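Local coordinates for putative hydrolase (Agrobacterium vitis, PDB 3LLC), which probably hydrolyses acyl esters and thioesters as an alpha/beta hydrolase, perhaps removing palmitoyl groups from protein cysteines, at residues A[19-24]-A[89-94]; A[70-75]-A[97-102]. All coordinates share one frame; numbering follows the deposited sequence. Where two conformers were deposited one is given.

Contact 1: residues A[19-24]-A[89-94]; sequences GSDARS and ISRWLE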
ATOM      1  N   GLY A  19      23.001  -7.807  -7.079  1.00 27.62           N
ATOM      2  CA  GLY A  19      24.055  -8.188  -6.140  1.00 27.85           C
ATOM      3  C   GLY A  19      23.515  -8.589  -4.785  1.00 29.34           C
ATOM      4  O   GLY A  19      22.549  -9.352  -4.695  1.00 27.67           O
ATOM      5  N   SER A  20      24.108  -8.055  -3.727  1.00 28.80           N
ATOM      6  CA  SER A  20      23.706  -8.422  -2.365  1.00 29.72           C
ATOM      7  C   SER A  20      22.381  -7.793  -1.952  1.00 29.80           C
ATOM      8  O   SER A  20      21.847  -8.138  -0.903  1.00 32.88           O
ATOM      9  CB  SER A  20      24.809  -8.075  -1.354  1.00 30.54           C
ATOM     10  OG  SER A  20      24.903  -6.678  -1.187  1.00 31.73           O
ATOM     11  N   ASP A  21      21.857  -6.870  -2.758  1.00 27.03           N
ATOM     12  CA  ASP A  21      20.506  -6.352  -2.572  1.00 28.73           C
ATOM     13  C   ASP A  21      19.407  -7.143  -3.293  1.00 24.66           C
ATOM     14  O   ASP A  21      18.234  -6.811  -3.129  1.00 29.20           O
ATOM     15  CB  ASP A  21      20.432  -4.870  -3.001  1.00 29.76           C
ATOM     16  CG  ASP A  21      21.276  -3.954  -2.108  1.00 38.39           C
ATOM     17  OD1 ASP A  21      21.295  -4.148  -0.876  1.00 44.35           O
ATOM     18  OD2 ASP A  21      21.916  -3.032  -2.643  1.00 46.51           O
ATOM     19  N   ALA A  22      19.757  -8.141  -4.093  1.00 24.33           N
ATOM     20  CA  ALA A  22      18.747  -8.911  -4.841  1.00 24.35           C
ATOM     21  C   ALA A  22      17.837  -9.663  -3.865  1.00 25.95           C
ATOM     22  O   ALA A  22      18.291 -10.155  -2.834  1.00 29.52           O
ATOM     23  CB  ALA A  22      19.375  -9.854  -5.820  1.00 21.22           C
ATOM     24  N   ARG A  23      16.549  -9.701  -4.163  1.00 22.45           N
ATOM     25  CA  ARG A  23      15.612 -10.519  -3.406  1.00 21.56           C
ATOM     26  C   ARG A  23      14.506 -11.040  -4.319  1.00 21.52           C
ATOM     27  O   ARG A  23      14.114 -10.374  -5.285  1.00 21.52           O
ATOM     28  CB  ARG A  23      15.021  -9.728  -2.218  1.00 20.52           C
ATOM     29  CG  ARG A  23      14.197  -8.484  -2.559  1.00 23.62           C
ATOM     30  CD  ARG A  23      14.996  -7.253  -2.406  1.00 24.97           C
ATOM     31  NE  ARG A  23      14.261  -5.999  -2.560  1.00 24.24           N
ATOM     32  CZ  ARG A  23      14.769  -4.923  -3.153  1.00 22.29           C
ATOM     33  NH1 ARG A  23      15.997  -4.969  -3.688  1.00 23.82           N
ATOM     34  NH2 ARG A  23      14.065  -3.803  -3.224  1.00 20.90           N
ATOM     35  N   SER A  24      13.997 -12.223  -3.995  1.00 17.43           N
ATOM     36  CA  SER A  24      12.901 -12.830  -4.758  0.70 18.05           C
ATOM     37  C   SER A  24      11.544 -12.506  -4.109  1.00 20.19           C
ATOM     38  O   SER A  24      11.333 -12.756  -2.907  1.00 18.15           O
ATOM     39  CB  SER A  24      13.066 -14.355  -4.875  0.70 14.43           C
ATOM     40  OG  SER A  24      14.205 -14.769  -5.617  0.70 12.34           O
ATOM     41  N   ILE A  89      10.624   2.035   2.810  1.00 18.87           N
ATOM     42  CA  ILE A  89       9.677   2.495   1.818  1.00 17.82           C
ATOM     43  C   ILE A  89      10.305   2.432   0.406  1.00 18.73           C
ATOM     44  O   ILE A  89       9.633   1.944  -0.531  1.00 20.60           O
ATOM     45  CB  ILE A  89       9.110   3.894   2.133  1.00 18.22           C
ATOM     46  CG1 ILE A  89       8.389   3.937   3.503  1.00 24.62           C
ATOM     47  CG2 ILE A  89       8.132   4.346   1.067  1.00 20.96           C
ATOM     48  CD1 ILE A  89       7.196   3.059   3.589  1.00 21.31           C
ATOM     49  N   SER A  90      11.541   2.907   0.240  1.00 20.13           N
ATOM     50  CA  SER A  90      12.183   2.845  -1.083  1.00 19.34           C
ATOM     51  C   SER A  90      12.264   1.412  -1.652  1.00 22.48           C
ATOM     52  O   SER A  90      11.986   1.186  -2.849  1.00 19.79           O
ATOM     53  CB  SER A  90      13.569   3.484  -1.089  1.00 22.11           C
ATOM     54  OG  SER A  90      13.508   4.890  -0.871  1.00 19.46           O
ATOM     55  N   ARG A  91      12.692   0.443  -0.823  1.00 19.89           N
ATOM     56  CA  ARG A  91      12.824  -0.953  -1.280  1.00 20.84           C
ATOM     57  C   ARG A  91      11.477  -1.604  -1.595  1.00 20.76           C
ATOM     58  O   ARG A  91      11.347  -2.359  -2.580  1.00 19.45           O
ATOM     59  CB  ARG A  91      13.603  -1.821  -0.256  1.00 19.95           C
ATOM     60  CG  ARG A  91      15.098  -1.600  -0.343  1.00 24.54           C
ATOM     61  CD  ARG A  91      15.855  -2.176   0.817  1.00 27.29           C
ATOM     62  NE  ARG A  91      15.725  -3.622   1.037  1.00 27.23           N
ATOM     63  CZ  ARG A  91      16.447  -4.574   0.435  1.00 31.95           C
ATOM     64  NH1 ARG A  91      17.334  -4.288  -0.519  1.00 33.34           N
ATOM     65  NH2 ARG A  91      16.265  -5.846   0.786  1.00 32.82           N
ATOM     66  N   TRP A  92      10.463  -1.312  -0.770  1.00 20.91           N
ATOM     67  CA  TRP A  92       9.135  -1.897  -0.949  1.00 21.07           C
ATOM     68  C   TRP A  92       8.415  -1.275  -2.159  1.00 20.84           C
ATOM     69  O   TRP A  92       7.723  -1.971  -2.898  1.00 20.46           O
ATOM     70  CB  TRP A  92       8.312  -1.767   0.348  1.00 20.72           C
ATOM     71  CG  TRP A  92       8.873  -2.666   1.470  1.00 22.86           C
ATOM     72  CD1 TRP A  92       9.453  -3.883   1.310  1.00 20.27           C
ATOM     73  CD2 TRP A  92       8.861  -2.419   2.904  1.00 19.82           C
ATOM     74  NE1 TRP A  92       9.819  -4.419   2.537  1.00 23.00           N
ATOM     75  CE2 TRP A  92       9.461  -3.550   3.525  1.00 21.33           C
ATOM     76  CE3 TRP A  92       8.418  -1.369   3.704  1.00 21.72           C
ATOM     77  CZ2 TRP A  92       9.608  -3.656   4.922  1.00 22.94           C
ATOM     78  CZ3 TRP A  92       8.587  -1.463   5.092  1.00 21.21           C
ATOM     79  CH2 TRP A  92       9.190  -2.591   5.676  1.00 20.02           C
ATOM     80  N   LEU A  93       8.667   0.007  -2.408  1.00 21.42           N
ATOM     81  CA  LEU A  93       8.203   0.654  -3.629  1.00 19.49           C
ATOM     82  C   LEU A  93       8.876   0.040  -4.860  1.00 19.81           C
ATOM     83  O   LEU A  93       8.200  -0.213  -5.870  1.00 21.23           O
ATOM     84  CB  LEU A  93       8.490   2.165  -3.573  1.00 19.73           C
ATOM     85  CG  LEU A  93       8.287   2.958  -4.882  1.00 20.81           C
ATOM     86  CD1 LEU A  93       6.781   2.928  -5.332  1.00 20.89           C
ATOM     87  CD2 LEU A  93       8.760   4.452  -4.668  1.00 21.11           C
ATOM     88  N   GLU A  94      10.190  -0.166  -4.799  1.00 19.14           N
ATOM     89  CA  GLU A  94      10.928  -0.767  -5.888  1.00 20.21           C
ATOM     90  C   GLU A  94      10.334  -2.134  -6.268  1.00 21.02           C
ATOM     91  O   GLU A  94      10.245  -2.503  -7.453  1.00 18.60           O
ATOM     92  CB  GLU A  94      12.401  -0.929  -5.502  1.00 21.00           C
ATOM     93  CG  GLU A  94      13.275  -1.477  -6.614  1.00 21.96           C
ATOM     94  CD  GLU A  94      14.742  -1.699  -6.217  1.00 27.17           C
ATOM     95  OE1 GLU A  94      15.082  -1.729  -5.000  1.00 26.42           O
ATOM     96  OE2 GLU A  94      15.563  -1.872  -7.145  1.00 31.54           O
TER
HETATM   97  O   HOH W   1      18.286  -7.840   0.137  1.00 41.80           O
HETATM   98  O   HOH W   2      17.623  -2.583  -4.535  1.00 28.76           O
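The guanidinium groups of Arg23 and Arg91 lie face against face where the second strand of this alpha/beta-hydrolase sheet, 23-30, meets the start of helix 89-103. Their planes differ by 24° and their centres are 4.0 Å apart, which defines an offset stack; Arg91 NH1 sits over the rim of the Arg23 group.

Three carboxylates, of Glu94, Glu95 and Asp21, lie round the pair and probably offset the like charges, whose NH1 atoms are 3.5 Å apart. At the edge of the Arg23 plane, NH2 donates to Glu94 OE1 over 2.9 Å in a nearly straight salt bridge (163°), meeting the oxygen from above the carboxylate plane. The extended Glu94 chain, with CG anti to its backbone N (chi1 -177°), carries OE1 out to that edge. The main polar partner of Arg23 lies just past the segment: NE forms a salt bridge with Glu95 OE2. Arg91 NH1 has a long salt bridge, 4.0 Å, to Asp21 OD1.

Backbone oxygens further fix the Arg23 group: NH2 donates to Arg91 O at 3.1 Å, and NH1 to Asp21 O at 3.0 Å. Water 2 accepts from Arg23 NH1 and donates to Glu94 OE1 at 2.7 Å.

Contact 2: residues A[70-75]-A[97-102]; sequences IRFDYS and LAVLDH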
ATOM      1  N   ILE A  70      -3.609  -8.814  -9.008  1.00 18.84           N
ATOM      2  CA  ILE A  70      -2.215  -9.082  -8.604  1.00 17.18           C
ATOM      3  C   ILE A  70      -2.080  -8.875  -7.086  1.00 19.32           C
ATOM      4  O   ILE A  70      -2.455  -7.832  -6.569  1.00 20.72           O
ATOM      5  CB  ILE A  70      -1.193  -8.200  -9.327  1.00 19.06           C
ATOM      6  CG1 ILE A  70      -1.177  -8.486 -10.827  1.00 21.90           C
ATOM      7  CG2 ILE A  70       0.229  -8.391  -8.741  1.00 19.82           C
ATOM      8  CD1 ILE A  70      -0.417  -7.467 -11.659  1.00 24.28           C
ATOM      9  N   ARG A  71      -1.530  -9.878  -6.396  1.00 18.85           N
ATOM     10  CA  ARG A  71      -1.062  -9.695  -5.005  1.00 19.03           C
ATOM     11  C   ARG A  71       0.384 -10.142  -4.928  1.00 18.85           C
ATOM     12  O   ARG A  71       0.795 -11.017  -5.717  1.00 19.05           O
ATOM     13  CB  ARG A  71      -1.882 -10.555  -4.049  1.00 19.52           C
ATOM     14  CG  ARG A  71      -3.355 -10.153  -3.942  1.00 20.99           C
ATOM     15  CD  ARG A  71      -4.181 -11.203  -3.164  1.00 18.15           C
ATOM     16  NE  ARG A  71      -4.420 -12.423  -3.910  1.00 21.18           N
ATOM     17  CZ  ARG A  71      -4.451 -13.650  -3.402  1.00 23.24           C
ATOM     18  NH1 ARG A  71      -4.199 -13.886  -2.117  1.00 26.66           N
ATOM     19  NH2 ARG A  71      -4.692 -14.668  -4.202  1.00 25.20           N
ATOM     20  N   PHE A  72       1.151  -9.533  -4.017  1.00 18.68           N
ATOM     21  CA  PHE A  72       2.541  -9.943  -3.764  1.00 18.12           C
ATOM     22  C   PHE A  72       2.917  -9.651  -2.300  1.00 18.71           C
ATOM     23  O   PHE A  72       2.250  -8.855  -1.636  1.00 20.67           O
ATOM     24  CB  PHE A  72       3.498  -9.231  -4.713  1.00 18.66           C
ATOM     25  CG  PHE A  72       3.606  -7.762  -4.451  1.00 20.95           C
ATOM     26  CD1 PHE A  72       2.624  -6.886  -4.919  1.00 24.10           C
ATOM     27  CD2 PHE A  72       4.662  -7.237  -3.698  1.00 22.14           C
ATOM     28  CE1 PHE A  72       2.687  -5.539  -4.639  1.00 23.39           C
ATOM     29  CE2 PHE A  72       4.739  -5.866  -3.429  1.00 25.02           C
ATOM     30  CZ  PHE A  72       3.732  -5.021  -3.907  1.00 25.87           C
ATOM     31  N   ASP A  73       3.940 -10.345  -1.807  1.00 19.90           N
ATOM     32  CA  ASP A  73       4.475 -10.122  -0.440  1.00 17.73           C
ATOM     33  C   ASP A  73       5.708  -9.228  -0.517  1.00 18.06           C
ATOM     34  O   ASP A  73       6.653  -9.497  -1.269  1.00 20.33           O
ATOM     35  CB  ASP A  73       4.828 -11.438   0.248  1.00 17.75           C
ATOM     36  CG  ASP A  73       3.585 -12.157   0.881  1.00 19.10           C
ATOM     37  OD1 ASP A  73       2.682 -11.447   1.393  1.00 23.44           O
ATOM     38  OD2 ASP A  73       3.572 -13.417   0.892  1.00 17.89           O
ATOM     39  N   TYR A  74       5.702  -8.162   0.269  1.00 18.85           N
ATOM     40  CA  TYR A  74       6.908  -7.323   0.427  1.00 19.23           C
ATOM     41  C   TYR A  74       8.096  -8.156   0.925  1.00 19.71           C
ATOM     42  O   TYR A  74       7.904  -9.199   1.567  1.00 17.44           O
ATOM     43  CB  TYR A  74       6.664  -6.206   1.425  1.00 21.53           C
ATOM     44  CG  TYR A  74       5.544  -5.226   1.117  1.00 20.64           C
ATOM     45  CD1 TYR A  74       5.607  -4.382   0.003  1.00 23.13           C
ATOM     46  CD2 TYR A  74       4.477  -5.055   1.992  1.00 24.00           C
ATOM     47  CE1 TYR A  74       4.590  -3.452  -0.244  1.00 20.74           C
ATOM     48  CE2 TYR A  74       3.468  -4.117   1.740  1.00 20.64           C
ATOM     49  CZ  TYR A  74       3.546  -3.312   0.621  1.00 22.68           C
ATOM     50  OH  TYR A  74       2.544  -2.405   0.374  1.00 22.45           O
ATOM     51  N   SER A  75       9.321  -7.763   0.563  1.00 18.21           N
ATOM     52  CA  SER A  75      10.487  -8.401   1.138  1.00 17.72           C
ATOM     53  C   SER A  75      10.371  -8.372   2.686  1.00 17.25           C
ATOM     54  O   SER A  75       9.865  -7.405   3.253  1.00 17.47           O
ATOM     55  CB  SER A  75      11.818  -7.754   0.694  1.00 19.99           C
ATOM     56  OG  SER A  75      11.878  -6.368   0.998  1.00 17.84           O
ATOM     57  N   LEU A  97       6.860  -1.667  -8.076  1.00 21.49           N
ATOM     58  CA  LEU A  97       7.074  -1.269  -9.469  0.50 21.51           C
ATOM     59  C   LEU A  97       7.594  -2.453 -10.311  1.00 23.01           C
ATOM     60  O   LEU A  97       7.188  -2.632 -11.476  1.00 23.34           O
ATOM     61  CB  LEU A  97       8.017  -0.056  -9.524  0.50 22.81           C
ATOM     62  CG  LEU A  97       8.329   0.595 -10.875  0.50 21.06           C
ATOM     63  CD1 LEU A  97       7.033   0.923 -11.610  0.50 16.81           C
ATOM     64  CD2 LEU A  97       9.196   1.859 -10.698  0.50 14.27           C
ATOM     65  N   ALA A  98       8.509  -3.261  -9.751  1.00 19.69           N
ATOM     66  CA  ALA A  98       9.022  -4.431 -10.456  1.00 19.69           C
ATOM     67  C   ALA A  98       7.924  -5.468 -10.767  1.00 17.46           C
ATOM     68  O   ALA A  98       7.933  -6.120 -11.816  1.00 17.87           O
ATOM     69  CB  ALA A  98      10.193  -5.096  -9.682  1.00 18.87           C
ATOM     70  N   VAL A  99       7.002  -5.644  -9.833  1.00 20.20           N
ATOM     71  CA  VAL A  99       5.909  -6.593 -10.028  1.00 20.89           C
ATOM     72  C   VAL A  99       4.998  -6.070 -11.158  1.00 21.54           C
ATOM     73  O   VAL A  99       4.663  -6.809 -12.098  1.00 19.42           O
ATOM     74  CB  VAL A  99       5.134  -6.797  -8.724  1.00 22.33           C
ATOM     75  CG1 VAL A  99       3.781  -7.493  -9.015  1.00 24.58           C
ATOM     76  CG2 VAL A  99       6.007  -7.607  -7.745  1.00 21.35           C
ATOM     77  N   LEU A 100       4.662  -4.779 -11.105  1.00 22.59           N
ATOM     78  CA  LEU A 100       3.861  -4.184 -12.177  0.50 23.96           C
ATOM     79  C   LEU A 100       4.555  -4.291 -13.543  1.00 25.42           C
ATOM     80  O   LEU A 100       3.901  -4.659 -14.535  1.00 27.21           O
ATOM     81  CB  LEU A 100       3.466  -2.737 -11.840  0.50 23.68           C
ATOM     82  CG  LEU A 100       2.390  -2.091 -12.717  0.50 21.87           C
ATOM     83  CD1 LEU A 100       1.003  -2.615 -12.366  0.50 26.39           C
ATOM     84  CD2 LEU A 100       2.451  -0.599 -12.549  0.50 22.54           C
ATOM     85  N   ASP A 101       5.862  -4.010 -13.613  1.00 24.81           N
ATOM     86  CA  ASP A 101       6.609  -4.096 -14.869  1.00 24.70           C
ATOM     87  C   ASP A 101       6.798  -5.532 -15.386  1.00 24.33           C
ATOM     88  O   ASP A 101       7.042  -5.752 -16.589  1.00 23.93           O
ATOM     89  CB  ASP A 101       7.981  -3.423 -14.741  1.00 27.45           C
ATOM     90  CG  ASP A 101       7.886  -1.883 -14.534  1.00 36.94           C
ATOM     91  OD1 ASP A 101       6.791  -1.290 -14.744  1.00 40.05           O
ATOM     92  OD2 ASP A 101       8.920  -1.267 -14.163  1.00 35.18           O
ATOM     93  N   HIS A 102       6.686  -6.515 -14.493  1.00 22.12           N
ATOM     94  CA  HIS A 102       6.802  -7.920 -14.901  1.00 22.37           C
ATOM     95  C   HIS A 102       5.541  -8.349 -15.679  1.00 20.67           C
ATOM     96  O   HIS A 102       5.638  -9.033 -16.667  1.00 21.64           O
ATOM     97  CB  HIS A 102       7.018  -8.810 -13.672  1.00 20.54           C
ATOM     98  CG  HIS A 102       7.236 -10.264 -13.987  1.00 24.76           C
ATOM     99  ND1 HIS A 102       8.466 -10.770 -14.364  1.00 27.79           N
ATOM    100  CD2 HIS A 102       6.387 -11.321 -13.966  1.00 24.37           C
ATOM    101  CE1 HIS A 102       8.355 -12.070 -14.594  1.00 27.28           C
ATOM    102  NE2 HIS A 102       7.110 -12.433 -14.340  1.00 26.53           N
TER
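Val99 faces strand 68-72 from helix 89-103 and splits its two methyl groups between Ile70 and Phe72, the strand residues that point toward the helix. All three residues are buried, and no hydrogen bond crosses between the segments.

The aliphatic contact is methyl to methyl. Ile70 CG2 lies 3.7 Å from Val99 CG1, with the two side chains running past each other in opposite directions. In both residues the touching methyl stands anti to the backbone N, as the valine chi1 of 165° records for CG1.

The aromatic contact uses the other branch. Val99 CG2 lies over one face of the Phe72 ring and comes nearest at CG, 4.1 Å away, so the methyl sits above the root of the ring. A chi1 of 68° puts Phe72 CG between the backbone N and the carbonyl carbon, which leaves a ring face turned to the Val99 methyl.

Backbone spacing agrees with one helix residue serving two strand residues: Val99 CA is 7.9 Å from Phe72 CA and 8.6 Å from Ile70 CA. Apolar neighbours extend the layer, with Val29 and Ile41 touching Ile70, and Ile25 and Leu43 touching Phe72. Arg71, between them, points away from the helix, and its NH1 is hydrogen-bonded to Met50 O. Such helix-on-sheet packing, with apolar strand residues facing a helix, belongs to the layered core of the alpha/beta-hydrolase fold.

In the fold
Contacts 1 and 2 lie with centres 11 Å apart on the same helix, 89-103: the first uses its opening turns, the second the turns near its end. Both reach the main mixed sheet, through the neighbouring antiparallel strands 23-30 and 68-72. Along the chain the segments alternate: 19-24, 70-75, 89-94, 97-102. The contacts also touch directly: Trp92 NE1 probably bonds to Ser75 O at 3.1 Å, and Glu95 OE2 forms a salt bridge with Arg23 NE and a hydrogen bond with Ser75 OG. Contact 1 is polar and partly buried, contact 2 apolar and buried. Helix 89-103 connects parallel strands 68-72 and 107-113 in a beta-alpha-beta crossover, and the two contacts seat it along the sheet.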